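Local structure of putative branched-chain amino acid ABC transporter (Chromobacterium violaceum, 4PYR) at residues D132-S135 with Q136-K140; L179-V183 with A184-R188; A187-K190 with S191-P195; Q204-G208 with G209-E213. The protein belongs to the LppC lipoprotein family, related to periplasmic binding proteins, binds glutathione in the crystal and may regulate an enzyme. All coordinates share one frame; numbering follows the deposited sequence.

Contact 1: residues D132-S135 with Q136-K140; sequences DALS and QRLGK. With GSH (glutathione), chain B.
The amides of Q136, R137, L138 and G139 bond in turn to the carbonyls of D132, A133, L134 and S135, an unbroken i to i+4 ladder that opens helix 133-150. D132 is the N-cap. Its carboxylate grips S135 twice. D132 OD2 accepts from S135 N at 2.9 Å, with the donor 49° out of the carboxylate plane. D132 OD1 takes the hydroxyl, S135 OG, at 2.7 Å on its syn side and close to the plane. The hydroxyl sits beside the serine's own backbone N (chi1 -69°), which brings both donors to the same acid. Together the two bonds should hold the carboxylate steady over the helix start.

One turn along, L134 CD1 packs on L138 CG at 4.0 Å. R137 leaves the helix with its CG 3.4 Å from A133 O, bends at chi3 (56°), and reaches the glutathione. There R137 NH2 donates to GSH OE1 at 2.7 Å, and NH1 adds a weak bond to the same oxygen at 3.2 Å. GSH C1 lies over one face of the guanidinium, 3.6 Å above its plane. R137 is thus a first-shell ligand residue, and R137 NH2 also forms a salt bridge with E107.

The contact belongs to the beta-alpha-beta unit of strand 125-129, helix 133-150 and strand 155-158. L134, R137 and L138 all touch V106 of helix 106-119. From the loop after strand 199-201, Q204 reaches the L134 and L138 side chains and bonds to S135 OG.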
loop_
_atom_site.group_PDB
_atom_site.type_symbol
_atom_site.label_atom_id
_atom_site.label_comp_id
_atom_site.label_asym_id
_atom_site.label_seq_id
_atom_site.Cartn_x
_atom_site.Cartn_y
_atom_site.Cartn_z
ATOM N N ASP A 132 -7.925 -1.509 -17.508
ATOM C CA ASP A 132 -7.892 -0.256 -16.773
ATOM C C ASP A 132 -6.443 -0.034 -16.344
ATOM O O ASP A 132 -5.654 -0.983 -16.297
ATOM C CB ASP A 132 -8.803 -0.313 -15.543
ATOM C CG ASP A 132 -8.452 -1.447 -14.634
ATOM O OD1 ASP A 132 -8.810 -2.575 -14.997
ATOM O OD2 ASP A 132 -7.747 -1.254 -13.633
ATOM N N ALA A 133 -6.117 1.200 -15.994
ATOM C CA ALA A 133 -4.716 1.551 -15.744
ATOM C C ALA A 133 -4.123 0.791 -14.553
ATOM O O ALA A 133 -2.949 0.371 -14.589
ATOM C CB ALA A 133 -4.582 3.046 -15.547
ATOM N N LEU A 134 -4.898 0.587 -13.492
ATOM C CA LEU A 134 -4.345 -0.104 -12.299
ATOM C C LEU A 134 -4.036 -1.535 -12.681
ATOM O O LEU A 134 -2.987 -2.065 -12.354
ATOM C CB LEU A 134 -5.339 -0.101 -11.086
ATOM C CG LEU A 134 -5.056 -1.156 -9.981
ATOM C CD1 LEU A 134 -3.721 -0.830 -9.364
ATOM C CD2 LEU A 134 -6.102 -1.218 -8.881
ATOM N N SER A 135 -4.979 -2.200 -13.373
ATOM C CA SER A 135 -4.763 -3.585 -13.699
ATOM C C SER A 135 -3.513 -3.717 -14.568
ATOM O O SER A 135 -2.780 -4.675 -14.445
ATOM C CB SER A 135 -5.940 -4.112 -14.483
ATOM O OG SER A 135 -7.073 -4.173 -13.640
ATOM N N GLN A 136 -3.334 -2.781 -15.481
ATOM C CA GLN A 136 -2.193 -2.912 -16.415
ATOM C C GLN A 136 -0.894 -2.693 -15.694
ATOM O O GLN A 136 0.030 -3.387 -15.984
ATOM C CB GLN A 136 -2.323 -1.945 -17.588
ATOM C CG GLN A 136 -3.550 -2.188 -18.429
ATOM C CD GLN A 136 -3.321 -3.090 -19.592
ATOM O OE1 GLN A 136 -2.602 -4.104 -19.482
ATOM N NE2 GLN A 136 -3.979 -2.766 -20.735
ATOM N N ARG A 137 -0.886 -1.822 -14.691
ATOM C CA ARG A 137 0.315 -1.624 -13.845
ATOM C C ARG A 137 0.628 -2.865 -13.043
ATOM O O ARG A 137 1.783 -3.270 -12.924
ATOM C CB ARG A 137 0.109 -0.464 -12.899
ATOM C CG ARG A 137 0.297 0.881 -13.581
ATOM C CD ARG A 137 -0.001 2.085 -12.671
ATOM N NE ARG A 137 0.805 2.043 -11.461
ATOM C CZ ARG A 137 0.703 2.885 -10.431
ATOM N NH1 ARG A 137 -0.195 3.871 -10.428
ATOM N NH2 ARG A 137 1.507 2.724 -9.391
ATOM N N LEU A 138 -0.423 -3.494 -12.481
ATOM C CA LEU A 138 -0.240 -4.715 -11.719
ATOM C C LEU A 138 0.301 -5.834 -12.572
ATOM O O LEU A 138 1.149 -6.621 -12.170
ATOM C CB LEU A 138 -1.595 -5.183 -11.112
ATOM C CG LEU A 138 -2.049 -4.362 -9.948
ATOM C CD1 LEU A 138 -3.439 -4.781 -9.538
ATOM C CD2 LEU A 138 -1.147 -4.512 -8.753
ATOM N N GLY A 139 -0.251 -5.958 -13.769
ATOM C CA GLY A 139 0.138 -7.051 -14.592
ATOM C C GLY A 139 1.603 -6.951 -15.006
ATOM O O GLY A 139 2.278 -7.953 -14.956
ATOM N N LYS A 140 2.038 -5.752 -15.403
ATOM C CA LYS A 140 3.474 -5.547 -15.755
ATOM C C LYS A 140 4.379 -5.896 -14.575
ATOM O O LYS A 140 5.383 -6.627 -14.736
ATOM C CB LYS A 140 3.680 -4.094 -16.234
ATOM C CG LYS A 140 5.134 -3.645 -16.397
ATOM C CD LYS A 140 5.835 -4.416 -17.487
ATOM C CE LYS A 140 7.098 -3.662 -17.886
ATOM N NZ LYS A 140 8.214 -4.443 -18.515
HETATM N N1 GSH B . 4.564 5.974 -9.852
HETATM C CA1 GSH B . 3.216 5.632 -10.252
HETATM C C1 GSH B . 3.139 5.230 -11.711
HETATM O O11 GSH B . 3.865 4.301 -12.160
HETATM O O12 GSH B . 2.306 5.814 -12.444
HETATM C CB1 GSH B . 2.264 6.803 -9.982
HETATM C CG1 GSH B . 2.264 7.275 -8.528
HETATM C CD1 GSH B . 1.747 6.203 -7.618
HETATM O OE1 GSH B . 1.543 5.085 -8.069
HETATM N N2 GSH B . 1.539 6.596 -6.342
HETATM C CA2 GSH B . 1.033 5.749 -5.253
HETATM C C2 GSH B . -0.371 6.153 -4.918
HETATM O O2 GSH B . -0.934 6.550 -5.944
HETATM C CB2 GSH B . 1.956 5.860 -4.055
HETATM S SG2 GSH B . 3.595 6.333 -4.585
HETATM N N3 GSH B . -0.982 6.112 -3.675
HETATM C CA3 GSH B . -0.557 5.527 -2.369
HETATM C C3 GSH B . -0.746 6.396 -1.123
HETATM O O31 GSH B . -0.983 5.861 0.008
HETATM O O32 GSH B . -0.666 7.635 -1.246
#

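Contact 2: residues L179-V183 with A184-R188; sequences LALDV and AQAAR
D182 meets Q185 at the start of helix 183-192. D182 OD2 accepts from Q185 N at 3.0 Å, the N-cap bond of the helix. The N-H comes from above the carboxylate, 46° out of its plane. D182 CG stands between its own backbone N and carbonyl carbon (chi1 55°), which turns the acid back over the helix start. D182 OD2 also lies 3.3 Å from Q185 CB, and the glutamine stem rests against the carboxylate. A water joins in. It accepts from A184 N at 3.0 Å and gives a weak bond to D182 OD2. The next amides use backbone acceptors: A186 N bonds to D182 O at 2.8 Å, and A187 N to V183 O.

This is the strand-to-helix turn of a beta-alpha-beta unit, in which strand 176-180 passes through a short loop into helix 183-192 and the chain returns as strand 199-201. L179 of the strand and L181 of the loop pack on the first turn of the helix. L179 CD1 touches A186 CB at 3.9 Å. L181 has its CG anti to the backbone N (chi1 -169°), which swings the branch over Q185 CB and A186 N. It crosses the Q185 side chain at about a right angle, with L181 CG 3.8 Å from Q185 CB. L181 CD2 lies 3.7 Å from A186 N.

Further out, both leucines also touch L189 of the same helix, and Q185 rests on F159 and A161. L181 N bonds to Q204 OE1, which ties this loop to the one after strand 199-201. In the sheet L179 is paired with Y200, and A180 with V128.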
loop_
_atom_site.group_PDB
_atom_site.type_symbol
_atom_site.label_atom_id
_atom_site.label_comp_id
_atom_site.label_asym_id
_atom_site.label_seq_id
_atom_site.Cartn_x
_atom_site.Cartn_y
_atom_site.Cartn_z
ATOM N N LEU A 179 -4.851 -12.849 -11.121
ATOM C CA LEU A 179 -5.693 -11.801 -11.606
ATOM C C LEU A 179 -5.105 -10.429 -11.377
ATOM O O LEU A 179 -4.811 -10.057 -10.243
ATOM C CB LEU A 179 -7.068 -11.843 -10.920
ATOM C CG LEU A 179 -7.828 -13.166 -11.067
ATOM C CD1 LEU A 179 -9.230 -13.115 -10.445
ATOM C CD2 LEU A 179 -7.977 -13.539 -12.543
ATOM N N ALA A 180 -4.970 -9.659 -12.448
ATOM C CA ALA A 180 -4.794 -8.224 -12.359
ATOM C C ALA A 180 -5.955 -7.641 -13.118
ATOM O O ALA A 180 -5.847 -7.342 -14.301
ATOM C CB ALA A 180 -3.491 -7.824 -13.027
ATOM N N LEU A 181 -7.108 -7.569 -12.443
ATOM C CA LEU A 181 -8.384 -7.384 -13.090
ATOM C C LEU A 181 -9.290 -6.694 -12.093
ATOM O O LEU A 181 -9.227 -6.965 -10.873
ATOM C CB LEU A 181 -8.900 -8.797 -13.449
ATOM C CG LEU A 181 -10.108 -8.941 -14.360
ATOM C CD1 LEU A 181 -9.907 -8.156 -15.639
ATOM C CD2 LEU A 181 -10.407 -10.413 -14.581
ATOM N N ASP A 182 -10.146 -5.800 -12.599
ATOM C CA ASP A 182 -11.086 -5.095 -11.759
ATOM C C ASP A 182 -12.062 -6.101 -11.111
ATOM O O ASP A 182 -12.336 -7.180 -11.661
ATOM C CB ASP A 182 -11.866 -4.087 -12.595
ATOM C CG ASP A 182 -12.554 -4.741 -13.792
ATOM O OD1 ASP A 182 -11.860 -5.061 -14.805
ATOM O OD2 ASP A 182 -13.753 -5.032 -13.697
ATOM N N VAL A 183 -12.582 -5.744 -9.948
ATOM C CA VAL A 183 -13.316 -6.684 -9.120
ATOM C C VAL A 183 -14.577 -7.204 -9.823
ATOM O O VAL A 183 -14.877 -8.390 -9.700
ATOM C CB VAL A 183 -13.585 -6.069 -7.719
ATOM C CG1 VAL A 183 -14.561 -4.911 -7.779
ATOM C CG2 VAL A 183 -14.023 -7.126 -6.722
ATOM N N ALA A 184 -15.272 -6.359 -10.580
ATOM C CA ALA A 184 -16.463 -6.823 -11.329
ATOM C C ALA A 184 -16.123 -7.912 -12.363
ATOM O O ALA A 184 -16.755 -8.978 -12.378
ATOM C CB ALA A 184 -17.194 -5.671 -12.017
ATOM N N GLN A 185 -15.098 -7.656 -13.182
ATOM C CA GLN A 185 -14.670 -8.634 -14.153
ATOM C C GLN A 185 -14.057 -9.860 -13.498
ATOM O O GLN A 185 -14.199 -10.964 -14.005
ATOM C CB GLN A 185 -13.740 -8.005 -15.192
ATOM C CG GLN A 185 -14.521 -7.054 -16.124
ATOM C CD GLN A 185 -13.734 -6.576 -17.338
ATOM O OE1 GLN A 185 -12.572 -6.139 -17.223
ATOM N NE2 GLN A 185 -14.379 -6.630 -18.518
ATOM N N ALA A 186 -13.337 -9.672 -12.382
ATOM C CA ALA A 186 -12.756 -10.802 -11.687
ATOM C C ALA A 186 -13.795 -11.758 -11.199
ATOM O O ALA A 186 -13.608 -12.978 -11.274
ATOM C CB ALA A 186 -11.929 -10.315 -10.521
ATOM N N ALA A 187 -14.891 -11.202 -10.713
ATOM C CA ALA A 187 -15.994 -12.031 -10.241
ATOM C C ALA A 187 -16.634 -12.797 -11.381
ATOM O O ALA A 187 -16.949 -13.983 -11.234
ATOM C CB ALA A 187 -17.026 -11.175 -9.504
ATOM N N ARG A 188 -16.817 -12.136 -12.522
ATOM C CA ARG A 188 -17.332 -12.845 -13.712
ATOM C C ARG A 188 -16.391 -13.963 -14.160
ATOM O O ARG A 188 -16.849 -15.087 -14.484
ATOM C CB ARG A 188 -17.627 -11.880 -14.866
ATOM C CG ARG A 188 -18.004 -12.574 -16.163
ATOM C CD ARG A 188 -17.847 -11.671 -17.377
ATOM N NE ARG A 188 -18.471 -12.331 -18.502
ATOM C CZ ARG A 188 -18.543 -11.866 -19.751
ATOM N NH1 ARG A 188 -17.939 -10.727 -20.064
ATOM N NH2 ARG A 188 -19.137 -12.576 -20.676
HETATM O O HOH W 1 -14.975 -3.416 -11.085
#

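Contact 3: residues A187-K190 with S191-P195; sequences ARLK and SALTP
S191 N bonds to A187 O at 3.2 Å, the first of several backbone bonds across this helix end. A192 N reaches R188 O only weakly. L189 O is gripped by two donors. L193 N lies 2.9 Å from L189 O and nearly in line with that C=O, but its N-H is bent, 136° at the hydrogen. A192 N meets L189 O from above the carbonyl plane, also at 2.9 Å and 63° out of it. L193 N has a further weak bond to K190 O. Bonds to the third and fourth residue thus mix as the helix runs out.

Apolar packing is carried by two leucines one turn apart. L189 CD1 touches L193 CG at 4.0 Å. The L193 branch is swung back beside its own backbone N (chi1 -74°), and L193 CG also lies 3.3 Å from L189 O.

Polar side chains add looser links. S191 OG lies 3.2 Å from A187 O, but its proton has another acceptor within reach. K190 is bent at chi2 and chi4, and its amine is carried past the helix end toward T194 and P195. K190 NZ donates to a water at 2.9 Å, and that water also lies within bonding distance of T194 O.

The segment is the far end of helix 183-192 and the start of its link to strand 199-201. L193 packs on L168 and A171, and L189 on L167, all of helix 165-172. K190 and L193 also touch V199 of strand 199-201.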
loop_
_atom_site.group_PDB
_atom_site.type_symbol
_atom_site.label_atom_id
_atom_site.label_comp_id
_atom_site.label_asym_id
_atom_site.label_seq_id
_atom_site.Cartn_x
_atom_site.Cartn_y
_atom_site.Cartn_z
ATOM N N ALA A 187 -14.891 -11.202 -10.713
ATOM C CA ALA A 187 -15.994 -12.031 -10.241
ATOM C C ALA A 187 -16.634 -12.797 -11.381
ATOM O O ALA A 187 -16.949 -13.983 -11.234
ATOM C CB ALA A 187 -17.026 -11.175 -9.504
ATOM N N ARG A 188 -16.817 -12.136 -12.522
ATOM C CA ARG A 188 -17.332 -12.845 -13.712
ATOM C C ARG A 188 -16.391 -13.963 -14.160
ATOM O O ARG A 188 -16.849 -15.087 -14.484
ATOM C CB ARG A 188 -17.627 -11.880 -14.866
ATOM C CG ARG A 188 -18.004 -12.574 -16.163
ATOM C CD ARG A 188 -17.847 -11.671 -17.377
ATOM N NE ARG A 188 -18.471 -12.331 -18.502
ATOM C CZ ARG A 188 -18.543 -11.866 -19.751
ATOM N NH1 ARG A 188 -17.939 -10.727 -20.064
ATOM N NH2 ARG A 188 -19.137 -12.576 -20.676
ATOM N N LEU A 189 -15.074 -13.689 -14.148
ATOM C CA LEU A 189 -14.162 -14.705 -14.605
ATOM C C LEU A 189 -14.118 -15.890 -13.602
ATOM O O LEU A 189 -14.130 -17.082 -13.983
ATOM C CB LEU A 189 -12.766 -14.093 -14.708
ATOM C CG LEU A 189 -11.654 -15.036 -15.135
ATOM C CD1 LEU A 189 -12.070 -15.798 -16.388
ATOM C CD2 LEU A 189 -10.376 -14.248 -15.358
ATOM N N LYS A 190 -14.096 -15.586 -12.300
ATOM C CA LYS A 190 -14.058 -16.647 -11.297
ATOM C C LYS A 190 -15.229 -17.608 -11.465
ATOM O O LYS A 190 -15.043 -18.826 -11.389
ATOM C CB LYS A 190 -14.013 -16.030 -9.874
ATOM C CG LYS A 190 -13.873 -17.024 -8.704
ATOM C CD LYS A 190 -12.602 -17.858 -8.754
ATOM C CE LYS A 190 -12.457 -18.774 -7.540
ATOM N NZ LYS A 190 -13.255 -19.987 -7.655
ATOM N N SER A 191 -16.410 -17.063 -11.801
ATOM C CA SER A 191 -17.596 -17.871 -12.018
ATOM C C SER A 191 -17.525 -18.764 -13.284
ATOM O O SER A 191 -18.204 -19.779 -13.357
ATOM C CB SER A 191 -18.829 -16.970 -12.107
ATOM O OG SER A 191 -19.100 -16.349 -10.854
ATOM N N ALA A 192 -16.696 -18.361 -14.246
ATOM C CA ALA A 192 -16.510 -19.143 -15.472
ATOM C C ALA A 192 -15.399 -20.185 -15.398
ATOM O O ALA A 192 -15.373 -21.136 -16.182
ATOM C CB ALA A 192 -16.234 -18.179 -16.604
ATOM N N LEU A 193 -14.432 -19.959 -14.516
ATOM C CA LEU A 193 -13.277 -20.824 -14.458
ATOM C C LEU A 193 -13.678 -22.126 -13.848
ATOM O O LEU A 193 -14.657 -22.207 -13.093
ATOM C CB LEU A 193 -12.198 -20.210 -13.579
ATOM C CG LEU A 193 -11.445 -19.037 -14.212
ATOM C CD1 LEU A 193 -10.518 -18.432 -13.175
ATOM C CD2 LEU A 193 -10.650 -19.509 -15.424
ATOM N N THR A 194 -12.892 -23.157 -14.125
ATOM C CA THR A 194 -13.138 -24.431 -13.471
ATOM C C THR A 194 -13.106 -24.195 -11.944
ATOM O O THR A 194 -12.269 -23.420 -11.457
ATOM C CB THR A 194 -12.095 -25.462 -13.875
ATOM O OG1 THR A 194 -11.717 -25.243 -15.238
ATOM C CG2 THR A 194 -12.622 -26.817 -13.725
ATOM N N PRO A 195 -14.026 -24.835 -11.184
ATOM C CA PRO A 195 -14.139 -24.417 -9.765
ATOM C C PRO A 195 -12.902 -24.647 -8.884
ATOM O O PRO A 195 -12.713 -23.944 -7.889
ATOM C CB PRO A 195 -15.316 -25.231 -9.251
ATOM C CG PRO A 195 -16.111 -25.532 -10.474
ATOM C CD PRO A 195 -15.103 -25.772 -11.552
HETATM O O HOH W 2 -11.434 -21.388 -9.456
#

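Contact 4: residues Q204-G208 with G209-E213; sequences QLNVG and GMQPE
The Q211 amide lies against V207, whose CG1 sits over one face, 3.6 Å from Q211 CD. V207 CG1 is held between its own backbone N and carbonyl carbon (chi1 71°). Q211 points back across the loop as an extended chain and brings its amide among backbone polar atoms. L205 O lies at the edge of the amide, near its plane, and is 3.5 Å from Q211 CD. V207 N and G208 N are displaced to the face that V207 CG1 covers. The two ends of this amide are not securely told apart. Turned over, it may donate to L205 O and may accept from V207 N or G208 N. The N206 amide is close to parallel to that of Q211, but the two lie edge to edge rather than one over the other. N206 has its main polar partner elsewhere, in D221, and its carbonyl O takes a bond from R249.

The glycines let the chain reverse. G208 and G209 both have positive phi, 107° and 65°, angles that suit glycine. Beside this turn, Q211 CG lies 3.7 Å from G208 O.

The loop runs between strands 199-201 and 218-220 and packs against helix 183-192. L205 touches A186 of that helix, Q211 touches V183, and E213 touches A187 and S191.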
loop_
_atom_site.group_PDB
_atom_site.type_symbol
_atom_site.label_atom_id
_atom_site.label_comp_id
_atom_site.label_asym_id
_atom_site.label_seq_id
_atom_site.Cartn_x
_atom_site.Cartn_y
_atom_site.Cartn_z
ATOM N N GLN A 204 -6.541 -5.449 -4.640
ATOM C CA GLN A 204 -7.481 -4.985 -5.658
ATOM C C GLN A 204 -8.831 -5.706 -5.522
ATOM O O GLN A 204 -9.888 -5.085 -5.706
ATOM C CB GLN A 204 -6.864 -5.207 -7.064
ATOM C CG GLN A 204 -7.730 -4.806 -8.259
ATOM C CD GLN A 204 -7.089 -5.234 -9.562
ATOM O OE1 GLN A 204 -6.504 -6.335 -9.662
ATOM N NE2 GLN A 204 -7.202 -4.385 -10.577
ATOM N N LEU A 205 -8.793 -6.994 -5.179
ATOM C CA LEU A 205 -10.036 -7.805 -5.101
ATOM C C LEU A 205 -10.805 -7.707 -3.819
ATOM O O LEU A 205 -11.973 -8.120 -3.759
ATOM C CB LEU A 205 -9.701 -9.270 -5.366
ATOM C CG LEU A 205 -9.007 -9.484 -6.708
ATOM C CD1 LEU A 205 -8.777 -10.956 -6.888
ATOM C CD2 LEU A 205 -9.806 -8.913 -7.871
ATOM N N ASN A 206 -10.167 -7.180 -2.775
ATOM C CA ASN A 206 -10.777 -7.088 -1.463
ATOM C C ASN A 206 -11.337 -5.688 -1.288
ATOM O O ASN A 206 -10.690 -4.740 -0.851
ATOM C CB ASN A 206 -9.740 -7.453 -0.374
ATOM C CG ASN A 206 -10.353 -7.531 1.014
ATOM O OD1 ASN A 206 -11.579 -7.665 1.161
ATOM N ND2 ASN A 206 -9.510 -7.471 2.059
ATOM N N VAL A 207 -12.586 -5.549 -1.687
ATOM C CA VAL A 207 -13.208 -4.249 -1.729
ATOM C C VAL A 207 -14.134 -4.018 -0.553
ATOM O O VAL A 207 -14.419 -2.854 -0.205
ATOM C CB VAL A 207 -13.952 -4.035 -3.070
ATOM C CG1 VAL A 207 -15.198 -4.901 -3.146
ATOM C CG2 VAL A 207 -14.318 -2.561 -3.214
ATOM N N GLY A 208 -14.569 -5.110 0.077
ATOM C CA GLY A 208 -15.475 -5.068 1.183
ATOM C C GLY A 208 -16.850 -5.547 0.788
ATOM O O GLY A 208 -17.094 -5.808 -0.381
ATOM N N GLY A 209 -17.728 -5.653 1.768
ATOM C CA GLY A 209 -19.102 -6.140 1.538
ATOM C C GLY A 209 -19.191 -7.598 1.082
ATOM O O GLY A 209 -18.222 -8.357 1.145
HETATM N N MSE A 210 -20.386 -7.998 0.630
HETATM C CA MSE A 210 -20.605 -9.356 0.129
HETATM C C MSE A 210 -19.922 -9.569 -1.187
HETATM O O MSE A 210 -20.195 -8.836 -2.141
HETATM C CB MSE A 210 -22.085 -9.622 -0.147
HETATM C CG MSE A 210 -22.387 -11.065 0.196
HETATM SE SE MSE A 210 -22.474 -11.096 2.150
HETATM C CE MSE A 210 -24.441 -10.940 2.326
ATOM N N GLN A 211 -19.013 -10.544 -1.241
ATOM C CA GLN A 211 -18.287 -10.904 -2.477
ATOM C C GLN A 211 -18.351 -12.424 -2.710
ATOM O O GLN A 211 -17.337 -13.079 -2.869
ATOM C CB GLN A 211 -16.815 -10.418 -2.380
ATOM C CG GLN A 211 -16.705 -8.907 -2.373
ATOM C CD GLN A 211 -15.266 -8.430 -2.578
ATOM O OE1 GLN A 211 -14.765 -8.397 -3.684
ATOM N NE2 GLN A 211 -14.621 -8.027 -1.493
ATOM N N PRO A 212 -19.576 -13.002 -2.747
ATOM C CA PRO A 212 -19.653 -14.472 -2.841
ATOM C C PRO A 212 -19.062 -15.097 -4.089
ATOM O O PRO A 212 -18.612 -16.252 -4.034
ATOM C CB PRO A 212 -21.163 -14.759 -2.804
ATOM C CG PRO A 212 -21.787 -13.498 -3.263
ATOM C CD PRO A 212 -20.899 -12.369 -2.845
ATOM N N GLU A 213 -18.998 -14.331 -5.200
ATOM C CA GLU A 213 -18.378 -14.890 -6.437
ATOM C C GLU A 213 -16.884 -15.052 -6.360
ATOM O O GLU A 213 -16.331 -15.842 -7.109
ATOM C CB GLU A 213 -18.697 -14.072 -7.697
ATOM C CG GLU A 213 -20.175 -14.171 -8.086
ATOM C CD GLU A 213 -21.055 -13.413 -7.124
ATOM O OE1 GLU A 213 -20.615 -12.296 -6.685
ATOM O OE2 GLU A 213 -22.106 -13.927 -6.796
#

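All four contacts lie in the part of the chain built on the mixed sheet of eight strands, and they follow one another in sequence. Contacts 2 and 3 share A187 and R188 and divide helix 183-192 between its start and its end, with centres about 10 Å apart. Contact 1, at the start of helix 133-150, has its centre about 12 Å from that of contact 2. The centre of contact 4 is about 10 Å from that of contact 2 and about 19 Å from that of contact 1. Q204 bridges contacts 1, 2 and 4. R137 in contact 1 alone reaches the glutathione; contacts 2 and 3 are structural packing away from that site.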